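Local coordinates for putative HTH-type transcriptional regulator PH0061 (Pyrococcus horikoshii, PDB 2DBB), which probably binds DNA in a sequence-specific way through a winged helix-turn-helix domain, as a transcriptional regulator of the AsnC (Lrp) family, at the interface of chains A and B. Numbering follows the deposited sequence. Chains: chain A/B, Putative HTH-type transcriptional regulator PH0061.

Contact 1 and contact 2 lie about 22 Å apart between the centres of their C-alpha atoms. They share no residue, but strand 67-76 serves both: A:Tyr69 borders contact 1, and B:Tyr67 borders contact 2. The C-terminal stretch also links A:Val145 and A:Phe148 in contact 1 to A:Ile151 in contact 2. Contact 1 centres on a salt bridge and joins the C-terminal domains. Contact 2, mainly apolar among the residues described, sets the N-terminal helix-turn-helix domain, which probably binds DNA, and the C-terminal residue of chain A against chain B. The interface is two-fold symmetric, so each contact occurs twice. Dimers are usual in this family.

Contact 1: the interface of chains A and B. Residues chain A 69, 110, 142, 144-145, 148; chain B 98-99.
Strand 95-102 of chain B meets the short C-terminal strand 144-145 of chain A here, in the C-terminal domain typical of AsnC-family regulators. A:Val145 and B:Glu99 form an antiparallel bridge between the chains. From that bridge the B:Glu99 side chain reaches into chain A and meets A:Arg110 head-on in a salt bridge. A:Arg110 NH2 donates to the carboxylate oxygen B:Glu99 OE1 at 2.7 Å, nearly straight at 168°. A:Arg110 NH1 donates to B:Glu99 OE2, also at 2.7 Å, with more bend. OE2 uses its syn lone pair but lies tilted from the guanidinium plane. OE1 lies in that plane, but NH2 meets its syn side from out of the carboxylate plane. The guanidinium and carboxylate planes are turned 35° apart. The A:Arg110 chain leaves with CG anti to the backbone N (chi1 176°) and bends at chi3, which brings the guanidinium round to the carboxylate. A:Phe148 turns the edge of its ring to one face of this guanidinium, with CE1 3.7 Å above the centre of the plane. A:Arg110 NH1 also lies over one face of the A:Tyr69 ring, toward its rim. These aromatic neighbours probably limit how the guanidinium can turn. A:Ile142 crosses the B:Glu99 stem at about a right angle, its CG2 3.7 Å from B:Glu99 CB. A:Val145 runs alongside the same stem. The site helps hold the two C-terminal domains together.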
ATOM      1  N   TYR A  69       2.685  -4.148 -10.739  1.00 21.33           N
ATOM      2  CA  TYR A  69       3.105  -2.856 -10.237  1.00 21.50           C
ATOM      3  C   TYR A  69       4.401  -2.433 -10.893  1.00 20.64           C
ATOM      4  O   TYR A  69       5.106  -3.233 -11.509  1.00 21.92           O
ATOM      5  CB  TYR A  69       3.352  -2.890  -8.733  1.00 20.00           C
ATOM      6  CG  TYR A  69       2.120  -2.920  -7.867  1.00 23.55           C
ATOM      7  CD1 TYR A  69       1.077  -2.004  -8.055  1.00 24.09           C
ATOM      8  CD2 TYR A  69       2.031  -3.806  -6.798  1.00 24.87           C
ATOM      9  CE1 TYR A  69      -0.013  -1.973  -7.186  1.00 22.62           C
ATOM     10  CE2 TYR A  69       0.949  -3.783  -5.930  1.00 24.15           C
ATOM     11  CZ  TYR A  69      -0.065  -2.869  -6.123  1.00 23.88           C
ATOM     12  OH  TYR A  69      -1.118  -2.851  -5.234  1.00 25.39           O
ATOM     13  N   ARG A 110       4.223   4.683  -7.252  1.00 20.03           N
ATOM     14  CA  ARG A 110       3.836   3.311  -7.548  1.00 19.74           C
ATOM     15  C   ARG A 110       2.745   3.371  -8.625  1.00 20.56           C
ATOM     16  O   ARG A 110       1.765   4.105  -8.493  1.00 20.28           O
ATOM     17  CB  ARG A 110       3.290   2.599  -6.307  1.00 18.10           C
ATOM     18  CG  ARG A 110       2.779   1.188  -6.622  1.00 20.31           C
ATOM     19  CD  ARG A 110       2.040   0.573  -5.438  1.00 25.26           C
ATOM     20  NE  ARG A 110       2.947   0.277  -4.334  1.00 25.43           N
ATOM     21  CZ  ARG A 110       3.843  -0.703  -4.344  1.00 25.88           C
ATOM     22  NH1 ARG A 110       3.954  -1.496  -5.403  1.00 25.19           N
ATOM     23  NH2 ARG A 110       4.634  -0.889  -3.297  1.00 27.00           N
ATOM     24  N   ILE A 142       7.738  -4.565 -11.006  1.00 21.40           N
ATOM     25  CA  ILE A 142       7.646  -5.531  -9.926  1.00 21.32           C
ATOM     26  C   ILE A 142       7.231  -6.905 -10.451  1.00 22.51           C
ATOM     27  O   ILE A 142       6.108  -7.097 -10.909  1.00 24.46           O
ATOM     28  CB  ILE A 142       6.634  -5.069  -8.866  1.00 20.65           C
ATOM     29  CG1 ILE A 142       7.020  -3.673  -8.362  1.00 21.52           C
ATOM     30  CG2 ILE A 142       6.566  -6.096  -7.717  1.00 19.43           C
ATOM     31  CD1 ILE A 142       8.400  -3.591  -7.756  1.00 22.35           C
ATOM     32  N   GLU A 144       7.158  -9.609  -8.561  1.00 25.70           N
ATOM     33  CA  GLU A 144       6.445 -10.342  -7.529  1.00 26.18           C
ATOM     34  C   GLU A 144       6.253  -9.579  -6.227  1.00 24.94           C
ATOM     35  O   GLU A 144       7.143  -8.868  -5.766  1.00 23.14           O
ATOM     36  CB  GLU A 144       7.186 -11.656  -7.243  1.00 29.39           C
ATOM     37  CG  GLU A 144       6.378 -12.677  -6.461  1.00 36.27           C
ATOM     38  CD  GLU A 144       7.142 -13.977  -6.239  1.00 40.32           C
ATOM     39  OE1 GLU A 144       6.542 -14.943  -5.719  1.00 41.35           O
ATOM     40  OE2 GLU A 144       8.343 -14.031  -6.586  1.00 41.08           O
ATOM     41  N   VAL A 145       5.072  -9.739  -5.640  1.00 24.31           N
ATOM     42  CA  VAL A 145       4.733  -9.109  -4.369  1.00 25.10           C
ATOM     43  C   VAL A 145       4.782 -10.222  -3.324  1.00 26.39           C
ATOM     44  O   VAL A 145       3.937 -11.117  -3.322  1.00 27.75           O
ATOM     45  CB  VAL A 145       3.312  -8.515  -4.412  1.00 25.21           C
ATOM     46  CG1 VAL A 145       2.963  -7.880  -3.071  1.00 24.13           C
ATOM     47  CG2 VAL A 145       3.225  -7.494  -5.539  1.00 24.09           C
ATOM     48  N   PHE A 148       2.361  -7.547   1.308  1.00 25.46           N
ATOM     49  CA  PHE A 148       1.743  -6.248   1.077  1.00 27.93           C
ATOM     50  C   PHE A 148       0.689  -5.984   2.140  1.00 29.10           C
ATOM     51  O   PHE A 148      -0.363  -6.617   2.152  1.00 26.80           O
ATOM     52  CB  PHE A 148       1.100  -6.193  -0.310  1.00 29.74           C
ATOM     53  CG  PHE A 148       0.926  -4.795  -0.841  1.00 31.86           C
ATOM     54  CD1 PHE A 148       1.906  -4.215  -1.643  1.00 34.03           C
ATOM     55  CD2 PHE A 148      -0.205  -4.052  -0.526  1.00 33.97           C
ATOM     56  CE1 PHE A 148       1.759  -2.908  -2.127  1.00 33.55           C
ATOM     57  CE2 PHE A 148      -0.361  -2.746  -1.003  1.00 35.11           C
ATOM     58  CZ  PHE A 148       0.628  -2.175  -1.805  1.00 32.99           C
TER
ATOM     59  N   VAL B  98       7.076  -6.102   0.673  1.00 20.81           N
ATOM     60  CA  VAL B  98       8.311  -6.627   0.121  1.00 20.12           C
ATOM     61  C   VAL B  98       7.996  -7.037  -1.303  1.00 20.06           C
ATOM     62  O   VAL B  98       7.047  -7.781  -1.560  1.00 21.29           O
ATOM     63  CB  VAL B  98       8.816  -7.843   0.926  1.00 20.12           C
ATOM     64  CG1 VAL B  98      10.100  -8.386   0.304  1.00 20.77           C
ATOM     65  CG2 VAL B  98       9.075  -7.420   2.367  1.00 16.55           C
ATOM     66  N   GLU B  99       8.791  -6.530  -2.231  1.00 19.16           N
ATOM     67  CA  GLU B  99       8.572  -6.812  -3.631  1.00 20.80           C
ATOM     68  C   GLU B  99       9.885  -7.075  -4.350  1.00 20.91           C
ATOM     69  O   GLU B  99      10.931  -6.546  -3.969  1.00 20.16           O
ATOM     70  CB  GLU B  99       7.838  -5.621  -4.269  1.00 21.40           C
ATOM     71  CG  GLU B  99       6.400  -5.429  -3.773  1.00 23.17           C
ATOM     72  CD  GLU B  99       5.811  -4.060  -4.141  1.00 30.64           C
ATOM     73  OE1 GLU B  99       6.251  -3.038  -3.566  1.00 32.11           O
ATOM     74  OE2 GLU B  99       4.911  -3.999  -5.007  1.00 30.50           O
TER

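Contact 2: the interface of chains A and B. Residues chain A 7, 12, 15, 52, 151; chain B 58, 60, 65, 67.
Helix 9-20 of chain A runs past the end of strand 53-60 of chain B and the turn that carries B:Leu65 on to strand 67-76. The helix belongs to the winged helix-turn-helix domain of the AsnC family. B:Leu65 enters a pocket lined by A:Leu7, A:Met12, A:Val15, A:Ile52 and A:Ile151. Its two methyls divide the work. B:Leu65 CD2 meets the methyl A:Met12 CE at 3.4 Å. B:Leu65 CD2 also touches A:Leu7 CD2 at 3.4 Å. Both pairs are close for methyl groups. A:Ile52 CG2 lies 3.6 Å from B:Leu65 CD2. These three side chains slant across the leucine branch. The A:Met12 chain bends at chi2 (58°) and chi3 (-108°), which turns its methyl to the leucine. By contrast, B:Leu65 CD1 points at A:Val15 CG1, tip to tip, at 3.9 Å. B:Leu65 CD1 also lies 3.9 Å from A:Ile151 CD1, on the C-terminal residue of chain A. Replacing B:Leu65 with alanine would probably open a gap against A:Met12, A:Leu7 and A:Val15 and let the methionine methyl move. Beside this pocket, B:Ile58 crosses A:Val15 at about a right angle, with B:Ile58 CD1 3.8 Å from A:Val15 CG1. B:Pro60 borders A:Ile52 on one flank, its CB 3.4 Å from the backbone oxygen A:Ile52 O. The B:Tyr67 ring flanks A:Met12 more distantly, with B:Tyr67 CE2 4.5 Å from A:Met12 CE.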
ATOM      1  N   LEU A   7      -3.455   9.666  19.951  1.00 59.03           N
ATOM      2  CA  LEU A   7      -4.641   8.833  20.123  1.00 56.65           C
ATOM      3  C   LEU A   7      -4.506   8.026  21.407  1.00 55.16           C
ATOM      4  O   LEU A   7      -3.401   7.638  21.793  1.00 54.87           O
ATOM      5  CB  LEU A   7      -4.799   7.879  18.938  1.00 56.39           C
ATOM      6  CG  LEU A   7      -5.263   8.463  17.605  1.00 56.54           C
ATOM      7  CD1 LEU A   7      -4.296   9.528  17.123  1.00 56.08           C
ATOM      8  CD2 LEU A   7      -5.374   7.337  16.590  1.00 56.42           C
ATOM      9  N   MET A  12      -5.894   3.451  19.432  1.00 36.54           N
ATOM     10  CA  MET A  12      -4.690   2.840  18.888  1.00 35.68           C
ATOM     11  C   MET A  12      -4.962   1.357  18.609  1.00 34.26           C
ATOM     12  O   MET A  12      -4.625   0.839  17.542  1.00 31.70           O
ATOM     13  CB  MET A  12      -3.549   2.999  19.899  1.00 36.60           C
ATOM     14  CG  MET A  12      -2.203   3.370  19.302  1.00 42.60           C
ATOM     15  SD  MET A  12      -2.197   4.907  18.344  1.00 41.98           S
ATOM     16  CE  MET A  12      -2.033   4.258  16.719  1.00 43.91           C
ATOM     17  N   VAL A  15      -7.531   0.936  15.603  1.00 31.61           N
ATOM     18  CA  VAL A  15      -6.917   1.090  14.290  1.00 31.71           C
ATOM     19  C   VAL A  15      -6.246  -0.228  13.911  1.00 29.70           C
ATOM     20  O   VAL A  15      -6.370  -0.694  12.777  1.00 30.33           O
ATOM     21  CB  VAL A  15      -5.869   2.234  14.310  1.00 32.50           C
ATOM     22  CG1 VAL A  15      -5.185   2.356  12.959  1.00 34.35           C
ATOM     23  CG2 VAL A  15      -6.546   3.541  14.674  1.00 33.81           C
ATOM     24  N   ILE A  52      -7.999  10.226  10.628  1.00 35.05           N
ATOM     25  CA  ILE A  52      -7.049   9.205  11.053  1.00 33.78           C
ATOM     26  C   ILE A  52      -7.273   7.957  10.204  1.00 34.00           C
ATOM     27  O   ILE A  52      -6.325   7.291   9.799  1.00 33.46           O
ATOM     28  CB  ILE A  52      -7.219   8.897  12.547  1.00 33.28           C
ATOM     29  CG1 ILE A  52      -6.884  10.158  13.351  1.00 34.15           C
ATOM     30  CG2 ILE A  52      -6.307   7.749  12.962  1.00 32.58           C
ATOM     31  CD1 ILE A  52      -7.127  10.035  14.838  1.00 34.91           C
ATOM     32  N   ILE A 151       0.198  -1.068   7.325  1.00 49.32           N
ATOM     33  CA  ILE A 151       0.284  -0.955   8.776  1.00 52.55           C
ATOM     34  C   ILE A 151      -0.247  -2.244   9.400  1.00 52.99           C
ATOM     35  O   ILE A 151      -1.288  -2.192  10.083  1.00 55.64           O
ATOM     36  CB  ILE A 151      -0.532   0.260   9.304  1.00 53.52           C
ATOM     37  CG1 ILE A 151       0.019   1.547   8.692  1.00 54.57           C
ATOM     38  CG2 ILE A 151      -0.461   0.333  10.825  1.00 54.14           C
ATOM     39  CD1 ILE A 151      -0.449   2.804   9.389  1.00 58.34           C
ATOM     40  OXT ILE A 151       0.383  -3.303   9.188  1.00 53.70           O
TER
ATOM     41  N   ILE B  58      -7.592  -1.031   6.247  1.00 27.75           N
ATOM     42  CA  ILE B  58      -7.863   0.401   6.182  1.00 28.39           C
ATOM     43  C   ILE B  58      -6.650   1.191   5.722  1.00 28.10           C
ATOM     44  O   ILE B  58      -5.520   0.707   5.786  1.00 26.78           O
ATOM     45  CB  ILE B  58      -8.260   0.968   7.565  1.00 30.03           C
ATOM     46  CG1 ILE B  58      -7.121   0.733   8.566  1.00 31.50           C
ATOM     47  CG2 ILE B  58      -9.542   0.316   8.055  1.00 30.18           C
ATOM     48  CD1 ILE B  58      -7.322   1.421   9.911  1.00 31.66           C
ATOM     49  N   PRO B  60      -4.801   4.435   6.748  1.00 32.55           N
ATOM     50  CA  PRO B  60      -4.788   5.487   7.761  1.00 34.50           C
ATOM     51  C   PRO B  60      -3.851   6.607   7.364  1.00 35.80           C
ATOM     52  O   PRO B  60      -3.128   6.498   6.375  1.00 38.71           O
ATOM     53  CB  PRO B  60      -4.266   4.753   8.976  1.00 34.54           C
ATOM     54  CG  PRO B  60      -3.161   3.940   8.345  1.00 34.91           C
ATOM     55  CD  PRO B  60      -3.816   3.389   7.077  1.00 33.99           C
ATOM     56  N   LEU B  65      -0.941   9.118  13.216  1.00 29.95           N
ATOM     57  CA  LEU B  65      -0.795   8.001  14.151  1.00 28.31           C
ATOM     58  C   LEU B  65       0.563   8.051  14.828  1.00 27.93           C
ATOM     59  O   LEU B  65       0.841   7.248  15.713  1.00 30.56           O
ATOM     60  CB  LEU B  65      -0.933   6.653  13.439  1.00 28.51           C
ATOM     61  CG  LEU B  65      -2.314   6.206  12.957  1.00 29.38           C
ATOM     62  CD1 LEU B  65      -2.191   4.839  12.282  1.00 29.06           C
ATOM     63  CD2 LEU B  65      -3.277   6.141  14.138  1.00 28.39           C
ATOM     64  N   TYR B  67       3.577   7.926  13.042  1.00 25.85           N
ATOM     65  CA  TYR B  67       4.514   7.109  12.284  1.00 26.75           C
ATOM     66  C   TYR B  67       5.000   7.838  11.036  1.00 27.50           C
ATOM     67  O   TYR B  67       4.488   8.897  10.679  1.00 27.14           O
ATOM     68  CB  TYR B  67       3.843   5.803  11.832  1.00 28.84           C
ATOM     69  CG  TYR B  67       3.381   4.885  12.938  1.00 31.05           C
ATOM     70  CD1 TYR B  67       4.298   4.232  13.762  1.00 34.05           C
ATOM     71  CD2 TYR B  67       2.022   4.645  13.142  1.00 33.94           C
ATOM     72  CE1 TYR B  67       3.875   3.359  14.759  1.00 36.79           C
ATOM     73  CE2 TYR B  67       1.585   3.777  14.136  1.00 36.06           C
ATOM     74  CZ  TYR B  67       2.515   3.137  14.940  1.00 38.27           C
ATOM     75  OH  TYR B  67       2.086   2.268  15.915  1.00 41.37           O
TER